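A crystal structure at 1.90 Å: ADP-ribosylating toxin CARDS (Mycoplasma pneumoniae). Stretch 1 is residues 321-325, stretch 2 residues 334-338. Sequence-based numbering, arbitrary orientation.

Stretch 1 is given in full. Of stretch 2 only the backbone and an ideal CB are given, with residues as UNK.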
ATOM      1  N   GLN A 321      -5.002  -4.650  -0.180  1.00 10.38           N
ATOM      2  CA  GLN A 321      -6.463  -4.761  -0.267  1.00  9.47           C
ATOM      3  C   GLN A 321      -7.031  -4.793  -1.691  1.00  9.61           C
ATOM      4  O   GLN A 321      -8.238  -4.627  -1.873  1.00  9.69           O
ATOM      5  CB  GLN A 321      -7.171  -3.664   0.557  1.00 11.47           C
ATOM      6  CG  GLN A 321      -6.894  -3.719   2.050  1.00 13.29           C
ATOM      7  CD  GLN A 321      -7.713  -2.700   2.846  1.00 14.51           C
ATOM      8  OE1 GLN A 321      -7.041  -1.699   3.385  1.00 13.99           O
ATOM      9  NE2 GLN A 321      -8.945  -2.809   2.955  1.00 13.02           N
ATOM     10  N   ARG A 322      -6.180  -5.021  -2.693  1.00  9.71           N
ATOM     11  CA  ARG A 322      -6.631  -4.977  -4.074  1.00 11.60           C
ATOM     12  C   ARG A 322      -7.095  -6.346  -4.519  1.00 10.85           C
ATOM     13  O   ARG A 322      -6.541  -7.365  -4.112  1.00 10.59           O
ATOM     14  CB  ARG A 322      -5.509  -4.505  -4.997  1.00 11.30           C
ATOM     15  CG  ARG A 322      -4.879  -3.164  -4.575  1.00 11.62           C
ATOM     16  CD  ARG A 322      -3.704  -2.813  -5.512  1.00  9.40           C
ATOM     17  NE  ARG A 322      -2.595  -3.748  -5.371  1.00  9.78           N
ATOM     18  CZ  ARG A 322      -1.378  -3.530  -5.867  1.00 14.06           C
ATOM     19  NH1 ARG A 322      -1.129  -2.406  -6.528  1.00  8.83           N
ATOM     20  NH2 ARG A 322      -0.413  -4.449  -5.736  1.00 10.94           N
ATOM     21  N   ILE A 323      -8.122  -6.374  -5.351  1.00 11.25           N
ATOM     22  CA  ILE A 323      -8.501  -7.625  -5.998  1.00 10.03           C
ATOM     23  C   ILE A 323      -7.952  -7.576  -7.421  1.00 12.97           C
ATOM     24  O   ILE A 323      -8.430  -6.788  -8.243  1.00 12.17           O
ATOM     25  CB  ILE A 323     -10.044  -7.786  -6.027  1.00 10.59           C
ATOM     26  CG1 ILE A 323     -10.598  -7.762  -4.603  1.00 13.46           C
ATOM     27  CG2 ILE A 323     -10.435  -9.071  -6.753  1.00 11.22           C
ATOM     28  CD1 ILE A 323     -12.118  -7.511  -4.532  1.00 17.97           C
ATOM     29  N   CYS A 324      -6.935  -8.388  -7.706  1.00 11.07           N
ATOM     30  CA  CYS A 324      -6.209  -8.303  -8.969  1.00 11.51           C
ATOM     31  C   CYS A 324      -6.470  -9.511  -9.853  1.00 11.80           C
ATOM     32  O   CYS A 324      -6.624 -10.629  -9.347  1.00 12.62           O
ATOM     33  CB  CYS A 324      -4.699  -8.256  -8.728  1.00 10.58           C
ATOM     34  SG  CYS A 324      -4.106  -7.018  -7.578  1.00 17.13           S
ATOM     35  N   LEU A 325      -6.483  -9.288 -11.170  1.00 11.04           N
ATOM     36  CA  LEU A 325      -6.466 -10.377 -12.146  1.00 14.59           C
ATOM     37  C   LEU A 325      -5.107 -11.044 -12.066  1.00 15.45           C
ATOM     38  O   LEU A 325      -4.097 -10.365 -11.903  1.00 13.68           O
ATOM     39  CB  LEU A 325      -6.628  -9.849 -13.567  1.00 17.03           C
ATOM     40  CG  LEU A 325      -7.986  -9.899 -14.245  1.00 22.76           C
ATOM     41  CD1 LEU A 325      -7.856  -9.433 -15.713  1.00 18.54           C
ATOM     42  CD2 LEU A 325      -8.590 -11.305 -14.165  1.00 15.56           C
ATOM     43  N   UNK A 334      -0.392  -4.940 -14.275  1.00 14.01           N
ATOM     44  CA  UNK A 334      -1.362  -5.698 -13.504  1.00 13.24           C
ATOM     45  C   UNK A 334      -2.631  -4.858 -13.443  1.00 13.98           C
ATOM     46  O   UNK A 334      -2.555  -3.630 -13.435  1.00 13.47           O
ATOM     47  CB  UNK A 334      -0.839  -6.037 -12.107  1.00 13.24           C
ATOM     48  N   UNK A 335      -3.789  -5.516 -13.437  1.00 10.70           N
ATOM     49  CA  UNK A 335      -5.080  -4.834 -13.354  1.00 12.32           C
ATOM     50  C   UNK A 335      -5.873  -5.248 -12.111  1.00 12.38           C
ATOM     51  O   UNK A 335      -5.863  -6.418 -11.732  1.00 13.82           O
ATOM     52  CB  UNK A 335      -5.903  -5.121 -14.612  1.00 12.32           C
ATOM     53  N   UNK A 336      -6.567  -4.281 -11.507  1.00  9.11           N
ATOM     54  CA  UNK A 336      -7.312  -4.471 -10.257  1.00 11.83           C
ATOM     55  C   UNK A 336      -8.739  -3.947 -10.396  1.00 12.00           C
ATOM     56  O   UNK A 336      -8.983  -3.000 -11.145  1.00 12.44           O
ATOM     57  CB  UNK A 336      -6.604  -3.769  -9.097  1.00 11.83           C
ATOM     58  N   UNK A 337      -9.669  -4.577  -9.682  1.00 12.39           N
ATOM     59  CA  UNK A 337     -11.036  -4.089  -9.564  1.00 13.48           C
ATOM     60  C   UNK A 337     -11.026  -2.705  -8.949  1.00 14.46           C
ATOM     61  O   UNK A 337     -10.383  -2.475  -7.918  1.00 13.31           O
ATOM     62  CB  UNK A 337     -11.892  -5.044  -8.730  1.00 13.48           C
ATOM     63  N   UNK A 338     -11.754  -1.786  -9.570  1.00 12.31           N
ATOM     64  CA  UNK A 338     -11.725  -0.396  -9.156  1.00 15.05           C
ATOM     65  C   UNK A 338     -13.167   0.112  -9.084  1.00 16.43           C
ATOM     66  O   UNK A 338     -13.945  -0.099 -10.014  1.00 18.55           O
ATOM     67  CB  UNK A 338     -10.884   0.449 -10.115  1.00 15.05           C
TER

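The two stretches run roughly antiparallel, with 138° between their strand directions. A single bridge sets the register, pairing Cys 324 with position 336 at a CA-CA distance of 4.2 Å.

Position 334 has extended backbone angles, -100/146. Its CA-to-CB bond points sideways, and the ideal CB lies 5.4 Å from Leu 325 O. A small polar residue would suit, and so would a small apolar one. The residue is Ser 334, with chi1 t. Its OG comes within 4.2 Å of Cys 324 CB. Water 3 joins the stretches here: it lies 2.9 Å from Ser 334 OG and can donate to Leu 325 O, also at 2.9 Å.

Position 335 meets stretch 1 through its backbone. Its O accepts a hydrogen bond from Leu 325 N at 3.0 Å and lies 3.4 Å from Cys 324 CA in a CA-H...O contact. The CB points sideways, 4.9 Å from Leu 325 CD1. Stretch 1 offers this CB an apolar neighbour, so Leu, Ile, Val or Met would all be reasonable. The residue is Leu 335, rotamer m,t. Leu 335 CD1 comes no closer than 4.7 Å to Leu 325 CD1, so the two leucines are neighbours without close packing.

Position 336 is the bridged residue. Its CA makes a CA-H...O contact with Ile 323 O at 3.3 Å. The ideal CB points sideways, with Ile 323 O at 3.6 Å, Arg 322 CB at 4.3 Å and Cys 324 SG at 4.4 Å. A small residue such as Ala, Ser, Cys or Thr fits easily; a longer one would have to lead away from these atoms. The residue is Ser 336, with chi1 m. Its OG sits 3.3 Å from Cys 324 SG and is hydrogen-bonded elsewhere in the structure.

Position 337 points its CB toward stretch 1. Its N donates to Ile 323 O at 2.9 Å, with an N-H...O angle of 163°, and the ideal CB is 3.9 Å from that same O. The Ile 323 side chain offers an apolar surface, which favours Leu, Ile, Val or Met. The residue is Leu 337. Its CD2 packs on Ile 323 CG2 at 4.0 Å. Water 1 adds a link: it accepts from Ile 323 N at 2.8 Å and can donate to Leu 337 O at 2.6 Å.

Position 338 points away and stretch 1 does not constrain it. Many residues would fit, including beta-branched ones suited to a strand. It is Thr 338.

Stretch 2 334-338: SLSLT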
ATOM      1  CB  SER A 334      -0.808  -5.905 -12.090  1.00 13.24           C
ATOM      2  OG  SER A 334      -1.782  -6.463 -11.229  1.00 16.11           O
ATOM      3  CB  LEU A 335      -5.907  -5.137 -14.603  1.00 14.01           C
ATOM      4  CG  LEU A 335      -5.288  -4.660 -15.926  1.00 17.79           C
ATOM      5  CD1 LEU A 335      -5.941  -5.399 -17.117  1.00 16.25           C
ATOM      6  CD2 LEU A 335      -5.396  -3.135 -16.068  1.00 14.64           C
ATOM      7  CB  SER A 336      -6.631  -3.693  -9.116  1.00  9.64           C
ATOM      8  OG  SER A 336      -5.397  -4.280  -8.761  1.00 14.72           O
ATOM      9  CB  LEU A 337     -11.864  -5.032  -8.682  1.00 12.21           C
ATOM     10  CG  LEU A 337     -12.582  -6.154  -9.440  1.00 15.03           C
ATOM     11  CD1 LEU A 337     -11.646  -7.014 -10.257  1.00 12.21           C
ATOM     12  CD2 LEU A 337     -13.421  -7.006  -8.474  1.00 15.25           C
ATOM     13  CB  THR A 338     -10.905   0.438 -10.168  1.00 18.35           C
ATOM     14  OG1 THR A 338      -9.607  -0.155 -10.342  1.00 15.75           O
ATOM     15  CG2 THR A 338     -10.752   1.874  -9.709  1.00 16.18           C
TER
HETATM   16  O   HOH W   1      -8.701  -3.843  -6.470  1.00 11.10           O
HETATM   17  O   HOH W   2      -3.511  -8.244 -13.810  1.00 18.11           O
HETATM   18  O   HOH W   3      -1.553  -9.337 -11.126  1.00 22.92           O
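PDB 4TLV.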